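Side-chain contacts in probable Ni/Fe-hydrogenase 1 B-type cytochrome subunit (Escherichia coli K-12, PDB 6G94), which probably serves as the haem-binding b-type cytochrome of hydrogenase 1, passing electrons at the bacterial inner membrane: residues Trp21-Leu24 with Thr25-Cys28; Tyr165-Glu168 with Phe169-Thr173. All blocks are in the same frame, centred on the assembly; numbering follows the deposited sequence.

Interaction 1. Residues Trp21-Leu24 with Thr25-Cys28; sequences WHWL and TVLC
H22 and V26, one turn apart near the start of helix 20-40, meet as an i to i+4 CH-pi contact at the predicted cytoplasmic end of this transmembrane helix. Methyl CG2 of V26 sits over one face of the imidazole, displaced toward its rim and 4.2 Å from the ring centroid, with the approach 21° off the ring normal. Its nearest ring atom is NE2 of H22, at 3.9 Å. The torsions make the meeting possible: H22 carries CG anti to the backbone N (chi1 161°), while CG2 of V26 lies beside its own N and reaches back one turn. CD2 of H22, at the imidazole's edge, lies over the centre of the W23 indole, 3.9 Å above its plane, the two rings steeply inclined to each other. The same V26 methyl also approaches W23 obliquely, with CG2 4.3 Å from CE3. Around the helix, L24 CD1 meets L27 CD2 at 4.2 Å. T25 is buried and packs on V73 and R77 of helix 55-83, joining this turn to the next membrane helix; its OG1 gives a weak hydrogen bond to W21 O at 3.3 Å. Main-chain bonds fix the spacing of the side chains: V26 N reaches H22 O, and C28 N donates to L24 O at 2.7 Å.

Interaction 2. Residues Tyr165-Glu168 with Phe169-Thr173; sequences YVVE and FFYWT
V166 and F170 lie side by side on helix 166-172, a short predicted periplasmic helix where V166, V167 and F170 turn apolar side chains to helices 130-151 and 177-203. Followed outward, F170 starts with CB, 3.7 Å from V167 O. CG is turned back beside the backbone N (chi1 -79°), which swings the ring toward the preceding turn. There CD2 comes within 3.1 Å of V166 O, and CE2 touches V166 CG1 at 3.7 Å, the methyl lying in the ring plane at its edge. One face of the ring is covered by CD2 of F169, 4.0 Å above the centre. The ring also meets W183, with planes at about 35°, and packs on I180 of helix 177-203, while V166 packs on I145 and A149 of helix 130-151. With an alanine here, V166 CG1 and the W183 ring would probably lose their aromatic partner, and a gap would open toward helix 177-203. F170 N donates a hydrogen bond to V166 O. The next pair repeats the theme: CG1 of V167 meets CE1 of Y171 at 3.9 Å, with V167 O in plane at the ring's edge. Y171 OH hydrogen-bonds an acidic side chain of another protein and E168 OE2 salt-bridges a basic one there, suggesting that the helix packs by apolar groups on its own chain and meets the partner through a charge, a hydroxyl and some apolar packing.

Overall arrangement
Interactions 1 and 2 are both local, one-turn contacts within helices, and they follow in series along the chain without touching: their centres are 31 Å apart and their nearest atoms about 20 Å apart, on opposite sides of the chain's centre. In interaction 1 the side chain of C28 is about 7 Å from the bound haem. In interaction 2 the side chain of V167 is about 11 Å from the same haem. Residues 21-28 belong to a membrane helix packed on helix 55-83, whereas 165-173 sits over helices 130-151 and 177-203 and faces another protein of the assembly, consistent with a docking surface on the predicted periplasmic side of the cytochrome.

Interaction 1. Residues Trp21-Leu24 with Thr25-Cys28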
loop_
_atom_site.group_PDB
_atom_site.type_symbol
_atom_site.label_atom_id
_atom_site.label_comp_id
_atom_site.label_asym_id
_atom_site.label_seq_id
_atom_site.Cartn_x
_atom_site.Cartn_y
_atom_site.Cartn_z
ATOM N N TRP I 21 -27.462 -4.389 -48.042
ATOM C CA TRP I 21 -26.058 -4.153 -48.299
ATOM C C TRP I 21 -25.654 -2.672 -48.264
ATOM O O TRP I 21 -24.625 -2.299 -48.793
ATOM C CB TRP I 21 -25.665 -4.852 -49.595
ATOM C CG TRP I 21 -26.202 -6.267 -49.639
ATOM C CD1 TRP I 21 -27.416 -6.652 -50.103
ATOM C CD2 TRP I 21 -25.561 -7.470 -49.170
ATOM N NE1 TRP I 21 -27.570 -7.997 -49.973
ATOM C CE2 TRP I 21 -26.444 -8.530 -49.410
ATOM C CE3 TRP I 21 -24.320 -7.752 -48.584
ATOM C CZ2 TRP I 21 -26.137 -9.860 -49.080
ATOM C CZ3 TRP I 21 -24.012 -9.086 -48.256
ATOM C CH2 TRP I 21 -24.920 -10.113 -48.503
ATOM N N HIS I 22 -26.465 -1.835 -47.628
ATOM C CA HIS I 22 -26.156 -0.416 -47.418
ATOM C C HIS I 22 -26.242 -0.197 -45.925
ATOM O O HIS I 22 -25.403 0.482 -45.343
ATOM C CB HIS I 22 -27.130 0.523 -48.182
ATOM C CG HIS I 22 -27.164 1.949 -47.678
ATOM N ND1 HIS I 22 -26.270 2.921 -48.086
ATOM C CD2 HIS I 22 -27.991 2.559 -46.795
ATOM C CE1 HIS I 22 -26.534 4.058 -47.468
ATOM N NE2 HIS I 22 -27.577 3.866 -46.682
ATOM N N TRP I 23 -27.272 -0.777 -45.317
ATOM C CA TRP I 23 -27.499 -0.643 -43.882
ATOM C C TRP I 23 -26.467 -1.423 -43.148
ATOM O O TRP I 23 -26.206 -1.168 -41.987
ATOM C CB TRP I 23 -28.892 -1.122 -43.477
ATOM C CG TRP I 23 -29.948 -0.208 -43.927
ATOM C CD1 TRP I 23 -31.020 -0.532 -44.688
ATOM C CD2 TRP I 23 -30.034 1.210 -43.674
ATOM N NE1 TRP I 23 -31.783 0.585 -44.926
ATOM C CE2 TRP I 23 -31.200 1.674 -44.320
ATOM C CE3 TRP I 23 -29.239 2.135 -42.959
ATOM C CZ2 TRP I 23 -31.601 3.036 -44.282
ATOM C CZ3 TRP I 23 -29.636 3.486 -42.922
ATOM C CH2 TRP I 23 -30.804 3.919 -43.581
ATOM N N LEU I 24 -25.883 -2.381 -43.843
ATOM C CA LEU I 24 -24.777 -3.113 -43.290
ATOM C C LEU I 24 -23.560 -2.183 -43.180
ATOM O O LEU I 24 -23.104 -1.885 -42.082
ATOM C CB LEU I 24 -24.488 -4.349 -44.137
ATOM C CG LEU I 24 -23.805 -5.458 -43.339
ATOM C CD1 LEU I 24 -24.530 -5.750 -42.032
ATOM C CD2 LEU I 24 -23.690 -6.699 -44.191
ATOM N N THR I 25 -23.060 -1.732 -44.325
ATOM C CA THR I 25 -22.003 -0.734 -44.428
ATOM C C THR I 25 -22.115 0.408 -43.412
ATOM O O THR I 25 -21.127 0.817 -42.820
ATOM C CB THR I 25 -22.009 -0.115 -45.824
ATOM O OG1 THR I 25 -22.209 -1.148 -46.780
ATOM C CG2 THR I 25 -20.712 0.514 -46.119
ATOM N N VAL I 26 -23.323 0.908 -43.208
ATOM C CA VAL I 26 -23.569 1.949 -42.212
ATOM C C VAL I 26 -23.303 1.391 -40.825
ATOM O O VAL I 26 -22.681 2.040 -40.008
ATOM C CB VAL I 26 -25.005 2.506 -42.319
ATOM C CG1 VAL I 26 -25.354 3.395 -41.131
ATOM C CG2 VAL I 26 -25.168 3.257 -43.627
ATOM N N LEU I 27 -23.768 0.178 -40.576
ATOM C CA LEU I 27 -23.561 -0.473 -39.306
ATOM C C LEU I 27 -22.068 -0.684 -39.106
ATOM O O LEU I 27 -21.559 -0.409 -38.053
ATOM C CB LEU I 27 -24.335 -1.793 -39.267
ATOM C CG LEU I 27 -24.378 -2.609 -37.983
ATOM C CD1 LEU I 27 -25.095 -1.811 -36.914
ATOM C CD2 LEU I 27 -25.097 -3.906 -38.256
ATOM N N CYS I 28 -21.381 -1.142 -40.144
ATOM C CA CYS I 28 -19.941 -1.325 -40.108
ATOM C C CYS I 28 -19.237 -0.010 -39.874
ATOM O O CYS I 28 -18.448 0.118 -38.956
ATOM C CB CYS I 28 -19.440 -1.993 -41.382
ATOM S SG CYS I 28 -19.750 -3.764 -41.401
#

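Interaction 2. Residues Tyr165-Glu168 with Phe169-Thr173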
loop_
_atom_site.group_PDB
_atom_site.type_symbol
_atom_site.label_atom_id
_atom_site.label_comp_id
_atom_site.label_asym_id
_atom_site.label_seq_id
_atom_site.Cartn_x
_atom_site.Cartn_y
_atom_site.Cartn_z
ATOM N N TYR I 165 3.609 -3.078 -49.223
ATOM C CA TYR I 165 4.204 -2.077 -50.075
ATOM C C TYR I 165 3.779 -0.770 -49.471
ATOM O O TYR I 165 4.485 0.204 -49.564
ATOM C CB TYR I 165 3.676 -2.182 -51.503
ATOM C CG TYR I 165 4.354 -3.239 -52.345
ATOM C CD1 TYR I 165 5.488 -2.940 -53.065
ATOM C CD2 TYR I 165 3.847 -4.537 -52.431
ATOM C CE1 TYR I 165 6.112 -3.892 -53.838
ATOM C CE2 TYR I 165 4.469 -5.499 -53.201
ATOM C CZ TYR I 165 5.602 -5.162 -53.901
ATOM O OH TYR I 165 6.243 -6.090 -54.666
ATOM N N VAL I 166 2.605 -0.760 -48.851
ATOM C CA VAL I 166 2.078 0.408 -48.182
ATOM C C VAL I 166 3.039 0.800 -47.094
ATOM O O VAL I 166 3.283 1.978 -46.872
ATOM C CB VAL I 166 0.732 0.118 -47.531
ATOM C CG1 VAL I 166 0.223 1.351 -46.812
ATOM C CG2 VAL I 166 -0.268 -0.371 -48.562
ATOM N N VAL I 167 3.586 -0.207 -46.431
ATOM C CA VAL I 167 4.514 -0.004 -45.364
ATOM C C VAL I 167 5.796 0.594 -45.924
ATOM O O VAL I 167 6.266 1.597 -45.433
ATOM C CB VAL I 167 4.728 -1.328 -44.630
ATOM C CG1 VAL I 167 5.962 -1.289 -43.742
ATOM C CG2 VAL I 167 3.495 -1.641 -43.813
ATOM N N GLU I 168 6.336 -0.013 -46.972
ATOM C CA GLU I 168 7.572 0.461 -47.590
ATOM C C GLU I 168 7.403 1.859 -48.133
ATOM O O GLU I 168 8.338 2.649 -48.103
ATOM C CB GLU I 168 8.048 -0.492 -48.685
ATOM C CG GLU I 168 7.960 -1.956 -48.303
ATOM C CD GLU I 168 8.433 -2.900 -49.391
ATOM O OE1 GLU I 168 8.922 -2.410 -50.417
ATOM O OE2 GLU I 168 8.329 -4.133 -49.240
ATOM N N PHE I 169 6.201 2.153 -48.618
ATOM C CA PHE I 169 5.870 3.463 -49.109
ATOM C C PHE I 169 5.989 4.518 -48.010
ATOM O O PHE I 169 6.655 5.515 -48.174
ATOM C CB PHE I 169 4.470 3.478 -49.720
ATOM C CG PHE I 169 3.955 4.854 -49.978
ATOM C CD1 PHE I 169 4.392 5.575 -51.071
ATOM C CD2 PHE I 169 3.102 5.442 -49.082
ATOM C CE1 PHE I 169 3.968 6.847 -51.284
ATOM C CE2 PHE I 169 2.663 6.719 -49.290
ATOM C CZ PHE I 169 3.095 7.420 -50.397
ATOM N N PHE I 170 5.331 4.292 -46.891
ATOM C CA PHE I 170 5.452 5.189 -45.767
ATOM C C PHE I 170 6.882 5.326 -45.253
ATOM O O PHE I 170 7.250 6.368 -44.750
ATOM C CB PHE I 170 4.472 4.803 -44.683
ATOM C CG PHE I 170 3.093 5.271 -44.967
ATOM C CD1 PHE I 170 2.795 6.611 -44.923
ATOM C CD2 PHE I 170 2.097 4.392 -45.333
ATOM C CE1 PHE I 170 1.512 7.067 -45.221
ATOM C CE2 PHE I 170 0.815 4.841 -45.624
ATOM C CZ PHE I 170 0.519 6.182 -45.567
ATOM N N TYR I 171 7.688 4.286 -45.403
ATOM C CA TYR I 171 9.125 4.355 -45.085
ATOM C C TYR I 171 9.850 5.205 -46.119
ATOM O O TYR I 171 10.775 5.938 -45.791
ATOM C CB TYR I 171 9.775 2.949 -44.994
ATOM C CG TYR I 171 9.705 2.302 -43.620
ATOM C CD1 TYR I 171 8.582 1.569 -43.219
ATOM C CD2 TYR I 171 10.752 2.439 -42.720
ATOM C CE1 TYR I 171 8.510 0.990 -41.958
ATOM C CE2 TYR I 171 10.696 1.864 -41.455
ATOM C CZ TYR I 171 9.577 1.143 -41.080
ATOM O OH TYR I 171 9.520 0.568 -39.832
ATOM N N TRP I 172 9.413 5.093 -47.367
ATOM C CA TRP I 172 9.995 5.839 -48.478
ATOM C C TRP I 172 9.703 7.336 -48.302
ATOM O O TRP I 172 10.555 8.168 -48.546
ATOM C CB TRP I 172 9.466 5.290 -49.807
ATOM C CG TRP I 172 9.992 5.983 -51.023
ATOM C CD1 TRP I 172 11.211 5.789 -51.616
ATOM C CD2 TRP I 172 9.310 6.975 -51.815
ATOM N NE1 TRP I 172 11.335 6.605 -52.721
ATOM C CE2 TRP I 172 10.188 7.347 -52.866
ATOM C CE3 TRP I 172 8.047 7.598 -51.733
ATOM C CZ2 TRP I 172 9.849 8.316 -53.829
ATOM C CZ3 TRP I 172 7.712 8.565 -52.688
ATOM C CH2 TRP I 172 8.614 8.914 -53.721
ATOM N N THR I 173 8.486 7.645 -47.865
ATOM C CA THR I 173 8.077 8.951 -47.338
ATOM C C THR I 173 9.060 9.551 -46.320
ATOM O O THR I 173 9.107 10.771 -46.123
ATOM C CB THR I 173 6.671 8.782 -46.716
ATOM O OG1 THR I 173 5.711 8.941 -47.756
ATOM C CG2 THR I 173 6.355 9.732 -45.546
#